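Local coordinates for protein putative histidinol-phosphate aminotransferase (Burkholderia pseudomallei, PDB 3P1T) that probably transfers the amino group of L-histidinol phosphate to 2-oxoglutarate with pyridoxal 5'-phosphate as cofactor, a step of histidine biosynthesis, at residues A[91-96]-A[136-141]; A[122-127]-A[148-153]; A[165-170]-A[188-193]; A[259-264]-A[321-326]; A[278-283]-A[315-320]. All coordinates share one frame; numbering follows the deposited sequence.

Interaction 1: A[91-96]-A[136-141]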
# COMPACT_ATOMS: atom_id res chain seq x y z
N MSE A 91 -7.11 -3.46 24.49
CA MSE A 91 -6.28 -2.59 25.32
C MSE A 91 -6.64 -1.10 25.17
O MSE A 91 -7.24 -0.67 24.17
CB MSE A 91 -4.78 -2.78 24.96
CG MSE A 91 -4.29 -4.22 25.06
SE MSE A 91 -2.33 -4.38 24.88
CE MSE A 91 -1.84 -4.09 26.72
N ARG A 92 -6.24 -0.30 26.17
CA ARG A 92 -6.38 1.14 26.13
C ARG A 92 -5.14 1.67 25.46
O ARG A 92 -4.02 1.35 25.86
CB ARG A 92 -6.59 1.72 27.53
CG ARG A 92 -6.83 3.22 27.53
CD ARG A 92 -7.03 3.78 28.92
NE ARG A 92 -5.81 3.80 29.72
CZ ARG A 92 -5.65 4.54 30.82
NH1 ARG A 92 -6.61 5.36 31.22
NH2 ARG A 92 -4.51 4.50 31.50
N PHE A 93 -5.33 2.43 24.40
CA PHE A 93 -4.21 3.01 23.67
C PHE A 93 -3.88 4.36 24.30
O PHE A 93 -4.77 5.16 24.61
CB PHE A 93 -4.52 3.10 22.17
CG PHE A 93 -4.38 1.72 21.56
CD1 PHE A 93 -5.39 0.77 21.70
CD2 PHE A 93 -3.22 1.36 20.89
CE1 PHE A 93 -5.23 -0.52 21.21
CE2 PHE A 93 -3.08 0.07 20.37
CZ PHE A 93 -4.07 -0.87 20.55
N VAL A 94 -2.59 4.54 24.60
CA VAL A 94 -2.08 5.73 25.27
C VAL A 94 -1.08 6.45 24.36
O VAL A 94 -0.07 5.88 23.95
CB VAL A 94 -1.46 5.35 26.64
CG1 VAL A 94 -0.76 6.54 27.28
CG2 VAL A 94 -2.50 4.77 27.58
N THR A 95 -1.37 7.71 24.05
CA THR A 95 -0.53 8.55 23.19
C THR A 95 -0.31 9.90 23.87
O THR A 95 -1.02 10.23 24.83
CB THR A 95 -1.18 8.71 21.79
OG1 THR A 95 -2.41 9.43 21.91
CG2 THR A 95 -1.40 7.38 21.07
N ALA A 96 0.65 10.69 23.35
CA ALA A 96 0.93 12.04 23.86
C ALA A 96 0.05 13.05 23.16
O ALA A 96 -0.26 12.91 21.98
CB ALA A 96 2.38 12.39 23.64
N ASP A 136 -2.70 -2.80 31.20
CA ASP A 136 -3.82 -2.91 30.25
C ASP A 136 -3.63 -1.95 29.09
O ASP A 136 -4.45 -1.94 28.18
CB ASP A 136 -5.18 -2.60 30.93
CG ASP A 136 -5.53 -3.35 32.19
OD1 ASP A 136 -5.52 -4.61 32.15
OD2 ASP A 136 -5.95 -2.69 33.18
N ASP A 137 -2.59 -1.11 29.14
CA ASP A 137 -2.35 -0.08 28.14
C ASP A 137 -1.28 -0.45 27.15
O ASP A 137 -0.28 -1.08 27.50
CB ASP A 137 -1.95 1.26 28.78
CG ASP A 137 -2.95 1.88 29.75
OD1 ASP A 137 -4.14 1.50 29.71
OD2 ASP A 137 -2.54 2.76 30.55
N CYS A 138 -1.50 -0.02 25.90
CA CYS A 138 -0.58 -0.08 24.79
C CYS A 138 -0.13 1.35 24.52
O CYS A 138 -0.93 2.19 24.10
CB CYS A 138 -1.22 -0.73 23.57
SG CYS A 138 -0.12 -0.76 22.13
N VAL A 139 1.11 1.67 24.90
CA VAL A 139 1.62 3.03 24.80
C VAL A 139 2.35 3.20 23.47
O VAL A 139 3.24 2.42 23.15
CB VAL A 139 2.52 3.39 26.01
CG1 VAL A 139 2.99 4.83 25.93
CG2 VAL A 139 1.78 3.15 27.33
N VAL A 140 1.91 4.20 22.69
CA VAL A 140 2.46 4.55 21.37
C VAL A 140 3.01 5.98 21.45
O VAL A 140 2.23 6.93 21.55
CB VAL A 140 1.43 4.37 20.21
CG1 VAL A 140 2.02 4.79 18.87
CG2 VAL A 140 0.89 2.95 20.15
N LEU A 141 4.34 6.13 21.44
CA LEU A 141 5.01 7.44 21.52
C LEU A 141 6.07 7.61 20.43
O LEU A 141 6.74 6.65 20.05
CB LEU A 141 5.69 7.62 22.88
CG LEU A 141 4.78 7.69 24.10
CD1 LEU A 141 5.52 7.32 25.33
CD2 LEU A 141 4.12 9.05 24.22
O HOH W 1 2.28 9.74 21.18
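R92, F93 and V94 pair in parallel with D137, C138 and V139, the strands 26° apart in direction and joined by alternating backbone bonds: D136 O takes R92 N, R92 O takes C138 N, C138 O takes V94 N and V94 O takes V140 N. On the face carrying R92, D137 and V94, the arginine lies side by side with the aspartate and grips it side-on with two nitrogens. R92 NH2 meets D137 OD2 at 2.8 Å, almost straight and in the guanidinium plane, whereas R92 NE reaches D137 OD1 at 2.8 Å from above the carboxylate plane. D137 OD2 is also held by S134 N. V94 CG2 packs beside this carboxylate, 3.6 Å from D137 OD2. Both are inner strands of the mixed seven-stranded sheet of the large domain of a fold type I aminotransferase, with strands 113-117 and 166-170 flanking the pair. On the other face, C138 SG stands anti to its backbone N (chi1 178°); C138 CB sits over the F93 ring, offset toward the rim, as a CH-pi contact, while C138 SG approaches obliquely at 3.5 Å from F93 CE2. Past the last direct bond, a water bridges A96 N (2.9 Å) and V140 O (2.8 Å).

Interaction 2: A[122-127]-A[148-153]; sequences DLLLDP and TGQALS
Q150 NE2 has two acceptors, S274 OG and, more weakly, T148 O at 3.4 Å; a second weak bond runs from Q150 N to T148 OG1. The glutamine thus curls back toward T148, its chain bent at chi2 (-57°), and presents its flank to the facing loop: Q150 CG lies 3.8 Å from the carbonyl O of L123, and Q150 OE1 is 3.8 Å from L124 CD1. Next to it, T148 CG2 meets L123 CB at 4.0 Å, the threonine methyl against the base of the L123 side chain. Both segments are loops that follow strands 113-117 and 137-142, each leading into a helix, with D126 and S153 as the N-caps, as in the alternating strand-helix layout of the large aminotransferase domain. Further along, L125 CD1 and L152 CD2 meet at 3.7 Å, one methyl from each leucine, the two side chains inclined to each other. E156, in the helix begun by S153, ties the loops together with its two carboxylate oxygens: OE1 takes S153 N, and OE2 takes L125 N through a weak bond.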
# COMPACT_ATOMS: atom_id res chain seq x y z
N ASP A 122 7.60 22.75 29.74
CA ASP A 122 8.91 22.38 29.19
C ASP A 122 8.78 21.43 27.97
O ASP A 122 9.79 21.07 27.35
CB ASP A 122 9.75 21.69 30.28
CG ASP A 122 9.85 22.49 31.56
OD1 ASP A 122 10.50 23.57 31.55
OD2 ASP A 122 9.24 22.06 32.58
N LEU A 123 7.52 21.03 27.64
CA LEU A 123 7.11 20.17 26.52
C LEU A 123 7.54 18.71 26.73
O LEU A 123 7.60 17.91 25.79
CB LEU A 123 7.65 20.68 25.17
CG LEU A 123 7.33 22.13 24.82
CD1 LEU A 123 8.01 22.52 23.54
CD2 LEU A 123 5.83 22.37 24.74
N LEU A 124 7.74 18.35 28.00
CA LEU A 124 8.07 17.01 28.47
C LEU A 124 6.79 16.27 28.87
O LEU A 124 5.79 16.93 29.16
CB LEU A 124 9.02 17.14 29.67
CG LEU A 124 10.53 17.15 29.44
CD1 LEU A 124 10.98 18.13 28.33
CD2 LEU A 124 11.24 17.43 30.76
N LEU A 125 6.83 14.93 28.94
CA LEU A 125 5.65 14.16 29.33
C LEU A 125 5.24 14.50 30.76
O LEU A 125 6.11 14.60 31.63
CB LEU A 125 5.87 12.65 29.18
CG LEU A 125 6.09 12.16 27.75
CD1 LEU A 125 6.29 10.69 27.74
CD2 LEU A 125 4.91 12.49 26.86
N ASP A 126 3.91 14.73 30.99
CA ASP A 126 3.35 15.07 32.30
C ASP A 126 3.48 13.85 33.22
O ASP A 126 2.89 12.81 32.94
CB ASP A 126 1.90 15.54 32.19
CG ASP A 126 1.30 16.17 33.45
OD1 ASP A 126 1.72 15.79 34.57
OD2 ASP A 126 0.37 16.98 33.31
N PRO A 127 4.25 13.98 34.31
CA PRO A 127 4.46 12.83 35.21
C PRO A 127 3.18 12.25 35.83
O PRO A 127 3.17 11.06 36.14
CB PRO A 127 5.34 13.40 36.33
CG PRO A 127 5.98 14.60 35.73
CD PRO A 127 5.01 15.17 34.76
N THR A 148 7.51 18.69 19.05
CA THR A 148 8.32 19.30 20.11
C THR A 148 9.81 19.12 19.88
O THR A 148 10.61 19.95 20.32
CB THR A 148 7.92 18.75 21.49
OG1 THR A 148 8.24 17.37 21.56
CG2 THR A 148 6.43 18.97 21.80
N GLY A 149 10.18 18.04 19.21
CA GLY A 149 11.56 17.70 18.94
C GLY A 149 12.27 17.16 20.17
O GLY A 149 13.49 17.03 20.16
N GLN A 150 11.52 16.86 21.22
CA GLN A 150 12.04 16.35 22.48
C GLN A 150 12.22 14.85 22.41
O GLN A 150 11.42 14.15 21.77
CB GLN A 150 11.11 16.71 23.66
CG GLN A 150 10.90 18.20 23.90
CD GLN A 150 12.18 18.95 24.13
OE1 GLN A 150 12.93 18.70 25.10
NE2 GLN A 150 12.45 19.89 23.23
N ALA A 151 13.25 14.38 23.12
CA ALA A 151 13.59 12.97 23.26
C ALA A 151 13.17 12.44 24.64
O ALA A 151 13.25 13.18 25.64
CB ALA A 151 15.08 12.76 23.06
N LEU A 152 12.71 11.17 24.70
CA LEU A 152 12.32 10.51 25.95
C LEU A 152 13.52 10.31 26.83
O LEU A 152 14.56 9.85 26.35
CB LEU A 152 11.64 9.16 25.68
CG LEU A 152 10.33 9.22 24.91
CD1 LEU A 152 9.89 7.83 24.50
CD2 LEU A 152 9.26 9.97 25.68
N SER A 153 13.39 10.67 28.12
CA SER A 153 14.51 10.50 29.06
C SER A 153 14.67 9.03 29.47
O SER A 153 13.74 8.23 29.29
CB SER A 153 14.33 11.37 30.31
OG SER A 153 13.39 10.81 31.21

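Interaction 3: A[165-170]-A[188-193]; sequences GKLLID and ENELVF
L167 to D170 run parallel to E190 to F193 at an axis distance of 4.7 Å, and this inner length is the tight part of the contact. Its backbone bonds alternate regularly: L167 O takes L191 N at 2.8 Å, L191 O takes I169 N, and I169 O takes F193 N. On the face of L168 and L191, the L168 side chain leaves anti to its backbone N (chi1 171°), and its CD1 lies across the neighbouring strand, 4.0 Å from L191 CB. Helix 76-87 covers that face through I84, C80 and I77, while L210 of strand 208-211 touches both leucines. At the C-terminal end, D170 and F193 stand side by side with carboxylate and ring planes nearly perpendicular; D170 OD1 meets the ring edge at F193 CD2, 3.5 Å away. On the face of L167 and E190 these two side chains lie side by side, L167 CD2 4.0 Å from E190 OE2, whose charge is answered by R161. The N-terminal end is looser and closer to solvent. Here the strand pairing starts with L167 N to N189 O, a more bent bond than those that follow, and the K166 chain, bent at chi2, brings K166 NZ to N189 OD1 at 2.7 Å, in the amide plane and on a lone pair, with a weak second bond to E188 O. E188 itself is poorly ordered. The buried D170 carboxylate, OD1 bonded by T172 OG1 and OD2 by Y103 OH, is thus held in a set orientation, while the side chains of the more exposed end rest mainly on one lysine bond.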
# COMPACT_ATOMS: atom_id res chain seq x y z
N GLY A 165 1.72 -2.35 29.31
CA GLY A 165 1.40 -3.70 28.86
C GLY A 165 2.16 -4.00 27.58
O GLY A 165 2.80 -5.05 27.47
N LYS A 166 2.10 -3.05 26.61
CA LYS A 166 2.80 -3.02 25.32
C LYS A 166 3.34 -1.62 25.09
O LYS A 166 2.73 -0.65 25.55
CB LYS A 166 1.90 -3.44 24.14
CG LYS A 166 1.36 -4.86 24.22
CD LYS A 166 2.44 -5.93 24.16
CE LYS A 166 1.86 -7.23 24.63
NZ LYS A 166 2.87 -8.31 24.64
N LEU A 167 4.47 -1.51 24.37
CA LEU A 167 5.07 -0.22 24.04
C LEU A 167 5.55 -0.19 22.59
O LEU A 167 6.28 -1.08 22.16
CB LEU A 167 6.24 0.08 24.99
CG LEU A 167 6.96 1.42 24.81
CD1 LEU A 167 6.06 2.60 25.17
CD2 LEU A 167 8.20 1.49 25.64
N LEU A 168 5.10 0.83 21.84
CA LEU A 168 5.55 1.09 20.48
C LEU A 168 6.28 2.44 20.45
O LEU A 168 5.68 3.46 20.79
CB LEU A 168 4.39 1.08 19.45
CG LEU A 168 4.76 1.56 18.03
CD1 LEU A 168 5.78 0.64 17.35
CD2 LEU A 168 3.52 1.71 17.16
N ILE A 169 7.56 2.43 20.06
CA ILE A 169 8.33 3.67 19.95
C ILE A 169 8.49 3.97 18.48
O ILE A 169 9.10 3.20 17.75
CB ILE A 169 9.71 3.63 20.69
CG1 ILE A 169 9.54 3.28 22.21
CG2 ILE A 169 10.49 4.96 20.49
CD1 ILE A 169 8.73 4.32 23.09
N ASP A 170 7.92 5.08 18.05
CA ASP A 170 7.99 5.55 16.67
C ASP A 170 9.26 6.40 16.53
O ASP A 170 9.29 7.56 16.95
CB ASP A 170 6.69 6.31 16.31
CG ASP A 170 6.65 7.02 14.96
OD1 ASP A 170 7.69 7.08 14.29
OD2 ASP A 170 5.57 7.52 14.60
N GLU A 188 9.51 -9.00 23.91
CA GLU A 188 8.20 -9.60 24.24
C GLU A 188 7.06 -8.56 24.21
O GLU A 188 6.04 -8.82 23.56
CB GLU A 188 8.28 -10.28 25.63
CG GLU A 188 7.10 -11.14 26.05
CD GLU A 188 7.08 -11.61 27.50
OE1 GLU A 188 8.15 -12.01 28.02
OE2 GLU A 188 5.99 -11.60 28.11
N ASN A 189 7.26 -7.38 24.84
CA ASN A 189 6.22 -6.35 24.97
C ASN A 189 6.64 -4.98 24.42
O ASN A 189 6.08 -3.94 24.82
CB ASN A 189 5.87 -6.20 26.46
CG ASN A 189 5.55 -7.50 27.12
OD1 ASN A 189 4.65 -8.25 26.71
ND2 ASN A 189 6.34 -7.82 28.13
N GLU A 190 7.60 -4.96 23.50
CA GLU A 190 8.09 -3.71 22.95
C GLU A 190 8.38 -3.87 21.45
O GLU A 190 8.97 -4.86 21.01
CB GLU A 190 9.34 -3.24 23.72
CG GLU A 190 9.72 -1.79 23.45
CD GLU A 190 10.88 -1.22 24.25
OE1 GLU A 190 11.30 -1.83 25.26
OE2 GLU A 190 11.37 -0.14 23.85
N LEU A 191 7.94 -2.87 20.69
CA LEU A 191 8.13 -2.76 19.25
C LEU A 191 8.72 -1.39 18.90
O LEU A 191 8.55 -0.42 19.65
CB LEU A 191 6.81 -3.01 18.48
CG LEU A 191 6.23 -4.41 18.58
CD1 LEU A 191 5.12 -4.45 19.61
CD2 LEU A 191 5.66 -4.85 17.26
N VAL A 192 9.40 -1.29 17.76
CA VAL A 192 9.97 -0.02 17.31
C VAL A 192 9.65 0.14 15.80
O VAL A 192 9.63 -0.84 15.04
CB VAL A 192 11.50 0.10 17.65
CG1 VAL A 192 12.33 -1.08 17.17
CG2 VAL A 192 12.11 1.41 17.18
N PHE A 193 9.32 1.38 15.39
CA PHE A 193 9.05 1.72 14.00
C PHE A 193 10.11 2.71 13.46
O PHE A 193 10.44 3.67 14.14
CB PHE A 193 7.64 2.31 13.85
CG PHE A 193 7.33 2.89 12.48
CD1 PHE A 193 6.89 2.07 11.44
CD2 PHE A 193 7.48 4.25 12.23
CE1 PHE A 193 6.62 2.60 10.18
CE2 PHE A 193 7.22 4.79 10.96
CZ PHE A 193 6.76 3.96 9.96

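Interaction 4: A[259-264]-A[321-326]; sequences RRVADA and EDNDRL. With SO4 (sulfate ion), chain E.
Helices 244-267 and 320-333 pack side by side in the small domain of the aminotransferase fold, and V261 and N323 mark where the backbones of their segments come closest. The segments run only 10° from parallel with axes 10.9 Å apart. V261 CG2 touches N323 CB at 3.8 Å, and V261 CG1 meets L326 CD2 at 4.2 Å; in both pairs the side chains cross at about a right angle. The asparagine amide is held at both ends, ND2 by Q257 OE1 of the facing helix and OD1 by G318 N. Beside this touch R260 stretches across to D324. R260 NH2 and NH1 fork onto the single oxygen D324 OD1, at 2.8 and 2.9 Å, with guanidinium and carboxylate planes 89° apart, and both hydrogen bonds are weak in angle. R260 NE goes to Q257 OE1, the acceptor N323 ND2 also uses. Away from the facing helix, R259 NH1 bonds D263 OD1 at 3.1 Å, as part of a salt bridge, and R259 holds a sulfate, probably from the crystallisation liquor, through NH1 and NH2. A charge pair with weak hydrogen-bond geometry beside a small side-chain touch therefore joins the helices, with Q257 linking the two.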
# COMPACT_ATOMS: atom_id res chain seq x y z
N ARG A 259 21.33 23.97 14.09
CA ARG A 259 22.07 24.76 15.05
C ARG A 259 22.08 26.24 14.60
O ARG A 259 21.76 27.11 15.42
CB ARG A 259 23.49 24.18 15.21
CG ARG A 259 24.47 24.99 16.10
CD ARG A 259 23.96 25.34 17.49
NE ARG A 259 23.68 24.16 18.30
CZ ARG A 259 22.83 24.16 19.32
NH1 ARG A 259 22.15 25.26 19.63
NH2 ARG A 259 22.63 23.05 20.02
N ARG A 260 22.36 26.50 13.30
CA ARG A 260 22.36 27.85 12.72
C ARG A 260 21.00 28.52 12.89
O ARG A 260 20.94 29.62 13.45
CB ARG A 260 22.76 27.84 11.21
CG ARG A 260 22.49 29.19 10.52
CD ARG A 260 23.16 29.36 9.18
NE ARG A 260 22.32 28.96 8.06
CZ ARG A 260 21.78 29.81 7.20
NH1 ARG A 260 21.98 31.12 7.31
NH2 ARG A 260 21.05 29.35 6.19
N VAL A 261 19.91 27.87 12.43
CA VAL A 261 18.56 28.43 12.47
C VAL A 261 18.13 28.69 13.93
O VAL A 261 17.66 29.81 14.21
CB VAL A 261 17.56 27.52 11.71
CG1 VAL A 261 16.11 27.96 11.93
CG2 VAL A 261 17.87 27.51 10.23
N ALA A 262 18.33 27.72 14.86
CA ALA A 262 17.98 27.88 16.27
C ALA A 262 18.73 29.08 16.91
O ALA A 262 18.08 29.93 17.55
CB ALA A 262 18.27 26.60 17.04
N ASP A 263 20.06 29.18 16.71
CA ASP A 263 20.86 30.26 17.29
C ASP A 263 20.48 31.63 16.69
O ASP A 263 20.35 32.60 17.45
CB ASP A 263 22.36 30.00 17.09
CG ASP A 263 22.97 28.86 17.91
OD1 ASP A 263 22.24 28.27 18.77
OD2 ASP A 263 24.18 28.60 17.76
N ALA A 264 20.28 31.70 15.36
CA ALA A 264 19.93 32.95 14.67
C ALA A 264 18.55 33.47 15.11
O ALA A 264 18.43 34.67 15.39
CB ALA A 264 19.95 32.76 13.17
N GLU A 321 20.28 27.67 1.35
CA GLU A 321 19.61 28.78 0.65
C GLU A 321 18.14 28.94 1.13
O GLU A 321 17.68 30.08 1.22
CB GLU A 321 19.67 28.64 -0.89
CG GLU A 321 19.17 27.32 -1.49
CD GLU A 321 20.17 26.19 -1.75
OE1 GLU A 321 20.92 25.81 -0.83
OE2 GLU A 321 20.11 25.62 -2.87
N ASP A 322 17.45 27.83 1.47
CA ASP A 322 16.07 27.81 2.00
C ASP A 322 16.00 28.44 3.40
O ASP A 322 15.16 29.31 3.66
CB ASP A 322 15.52 26.38 2.05
CG ASP A 322 15.40 25.69 0.71
OD1 ASP A 322 15.31 26.42 -0.32
OD2 ASP A 322 15.38 24.42 0.69
N ASN A 323 16.91 27.99 4.28
CA ASN A 323 17.06 28.47 5.65
C ASN A 323 17.46 29.95 5.64
O ASN A 323 17.00 30.69 6.52
CB ASN A 323 18.08 27.62 6.39
CG ASN A 323 17.73 26.15 6.44
OD1 ASN A 323 16.57 25.74 6.26
ND2 ASN A 323 18.72 25.32 6.68
N ASP A 324 18.25 30.39 4.62
CA ASP A 324 18.63 31.80 4.40
C ASP A 324 17.37 32.67 4.20
O ASP A 324 17.22 33.70 4.86
CB ASP A 324 19.58 31.95 3.17
CG ASP A 324 21.08 31.68 3.35
OD1 ASP A 324 21.54 31.59 4.52
OD2 ASP A 324 21.81 31.66 2.31
N ARG A 325 16.45 32.20 3.32
CA ARG A 325 15.17 32.85 2.97
C ARG A 325 14.29 33.01 4.22
O ARG A 325 13.78 34.12 4.46
CB ARG A 325 14.43 32.05 1.88
CG ARG A 325 15.07 32.18 0.49
CD ARG A 325 14.07 32.59 -0.58
NE ARG A 325 13.29 33.75 -0.14
CZ ARG A 325 11.96 33.82 -0.15
NH1 ARG A 325 11.24 32.83 -0.67
NH2 ARG A 325 11.35 34.90 0.31
N LEU A 326 14.15 31.93 5.02
CA LEU A 326 13.37 31.92 6.25
C LEU A 326 13.91 32.90 7.26
O LEU A 326 13.14 33.69 7.82
CB LEU A 326 13.30 30.53 6.90
CG LEU A 326 12.62 30.56 8.27
CD1 LEU A 326 11.22 30.03 8.20
CD2 LEU A 326 13.51 30.03 9.39
S SO4 E . 19.61 23.67 22.19
O1 SO4 E . 18.87 23.63 23.45
O2 SO4 E . 20.58 22.55 22.16
O3 SO4 E . 20.32 24.95 22.11
O4 SO4 E . 18.67 23.59 21.03

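Interaction 5: A[278-283]-A[315-320]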
# COMPACT_ATOMS: atom_id res chain seq x y z
N ASN A 278 14.62 17.00 12.48
CA ASN A 278 15.03 17.88 11.38
C ASN A 278 14.18 19.17 11.30
O ASN A 278 13.96 19.71 10.21
CB ASN A 278 14.94 17.12 10.04
CG ASN A 278 13.60 16.51 9.72
OD1 ASN A 278 12.70 16.37 10.57
ND2 ASN A 278 13.45 16.08 8.49
N PHE A 279 13.74 19.68 12.45
CA PHE A 279 12.89 20.87 12.52
C PHE A 279 13.06 21.54 13.87
O PHE A 279 13.67 20.94 14.75
CB PHE A 279 11.41 20.48 12.30
CG PHE A 279 10.88 19.44 13.27
CD1 PHE A 279 10.55 19.79 14.58
CD2 PHE A 279 10.73 18.12 12.88
CE1 PHE A 279 10.11 18.82 15.48
CE2 PHE A 279 10.25 17.16 13.78
CZ PHE A 279 9.95 17.52 15.07
N VAL A 280 12.48 22.74 14.05
CA VAL A 280 12.52 23.45 15.34
C VAL A 280 11.11 23.99 15.66
O VAL A 280 10.43 24.49 14.75
CB VAL A 280 13.58 24.58 15.45
CG1 VAL A 280 15.00 24.01 15.53
CG2 VAL A 280 13.45 25.61 14.33
N LEU A 281 10.68 23.87 16.94
CA LEU A 281 9.40 24.42 17.38
C LEU A 281 9.66 25.83 17.90
O LEU A 281 10.54 26.02 18.74
CB LEU A 281 8.72 23.55 18.43
CG LEU A 281 7.27 23.92 18.78
CD1 LEU A 281 6.30 23.51 17.67
CD2 LEU A 281 6.85 23.28 20.06
N VAL A 282 8.94 26.83 17.34
CA VAL A 282 9.10 28.25 17.69
C VAL A 282 7.78 28.80 18.25
O VAL A 282 6.72 28.49 17.70
CB VAL A 282 9.59 29.07 16.46
CG1 VAL A 282 9.84 30.53 16.83
CG2 VAL A 282 10.85 28.46 15.87
N GLU A 283 7.85 29.62 19.33
CA GLU A 283 6.69 30.29 19.92
C GLU A 283 6.13 31.31 18.95
O GLU A 283 6.89 32.08 18.34
CB GLU A 283 7.03 30.98 21.25
CG GLU A 283 7.22 30.05 22.44
CD GLU A 283 7.35 30.71 23.80
OE1 GLU A 283 7.02 31.91 23.93
OE2 GLU A 283 7.77 30.01 24.74
N ILE A 315 9.10 24.78 12.13
CA ILE A 315 9.90 25.15 10.96
C ILE A 315 10.84 24.00 10.60
O ILE A 315 11.68 23.63 11.42
CB ILE A 315 10.70 26.47 11.23
CG1 ILE A 315 9.77 27.62 11.70
CG2 ILE A 315 11.52 26.84 9.99
CD1 ILE A 315 10.49 28.88 12.16
N SER A 316 10.72 23.45 9.38
CA SER A 316 11.64 22.39 8.96
C SER A 316 13.01 22.98 8.59
O SER A 316 13.11 24.19 8.34
CB SER A 316 11.06 21.60 7.79
OG SER A 316 9.83 21.00 8.17
N ILE A 317 14.06 22.15 8.62
CA ILE A 317 15.41 22.57 8.25
C ILE A 317 15.66 22.04 6.84
O ILE A 317 15.72 20.81 6.64
CB ILE A 317 16.46 22.10 9.30
CG1 ILE A 317 16.13 22.55 10.74
CG2 ILE A 317 17.87 22.45 8.88
CD1 ILE A 317 15.94 24.06 10.98
N GLY A 318 15.74 22.96 5.87
CA GLY A 318 15.96 22.62 4.47
C GLY A 318 17.40 22.82 4.05
O GLY A 318 18.31 22.73 4.89
N ARG A 319 17.64 23.11 2.76
CA ARG A 319 19.00 23.42 2.32
C ARG A 319 19.41 24.84 2.83
O ARG A 319 18.56 25.61 3.27
CB ARG A 319 19.12 23.33 0.79
CG ARG A 319 19.35 21.92 0.26
CD ARG A 319 19.11 21.85 -1.24
NE ARG A 319 17.68 21.92 -1.56
CZ ARG A 319 17.05 23.00 -2.03
NH1 ARG A 319 17.73 24.10 -2.30
NH2 ARG A 319 15.75 22.96 -2.27
N GLU A 320 20.70 25.15 2.78
CA GLU A 320 21.27 26.41 3.25
C GLU A 320 20.52 27.64 2.66
O GLU A 320 20.15 28.53 3.42
CB GLU A 320 22.76 26.48 2.90
CG GLU A 320 23.46 27.67 3.54
CD GLU A 320 24.84 28.01 3.03
OE1 GLU A 320 25.58 27.09 2.61
OE2 GLU A 320 25.21 29.21 3.09
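N278 O accepts I317 N at 2.9 Å, the first bond of a short antiparallel pairing, and the I317 side chain lies against that same carbonyl, I317 CG1 3.6 Å from N278 O. F279 follows, in a non-hydrogen-bonded pair with S316: F279 CB sits 3.9 Å from S316 CA, while the ring leads off from 315-320 because CG stands between the backbone N and the carbonyl carbon (chi1 57°). It heads toward R314 of the same partner strand, in a cation-pi contact, and Y173, edge-to-face. N24 serves both segments here, its O taking N278 ND2 and its OD1 bonding S316 OG. V280 forms the hydrogen-bonded pair with I315, V280 N to I315 O at 2.9 Å and I315 N to V280 O at 3.0 Å, and V280 CG2 packs 4.2 Å from I315 CB. L281 points away from 315-320. V282 comes back to the V280 face, where V282 CG2 meets the far end of the isoleucine, I315 CD1, at 3.8 Å. Strand 279-283 pairs with strand 312-316 in the mixed sheet of the small domain. L326 and L330 of helix 320-333 pack on I315, while helix 244-267 lies against V280 through R258 and against I317 through Q257.

How the interactions relate
Interactions 1 and 3 are neighbouring pieces of one sheet, centres 10 Å apart: strands 137-142 and 166-170 adjoin, with V139 O to L168 N and L141 O to D170 N both probable hydrogen bonds of 2.8 Å. Interaction 2 sits at the C-terminal ends of those strands, L125 packing on A96 and L141, and L152 on I169. It also reaches the small domain, where L123 CD1 lies 3.7 Å from L281 CD2 of interaction 5. Interactions 4 and 5, centres 8 Å apart, form one helix-on-sheet unit in which N323 OD1 takes G318 N. Interactions 1 and 4 lie on opposite sides of the chain's centre, 36 Å between centres. In relatives the pyridoxal phosphate is bound by the large domain at the interface with the small one.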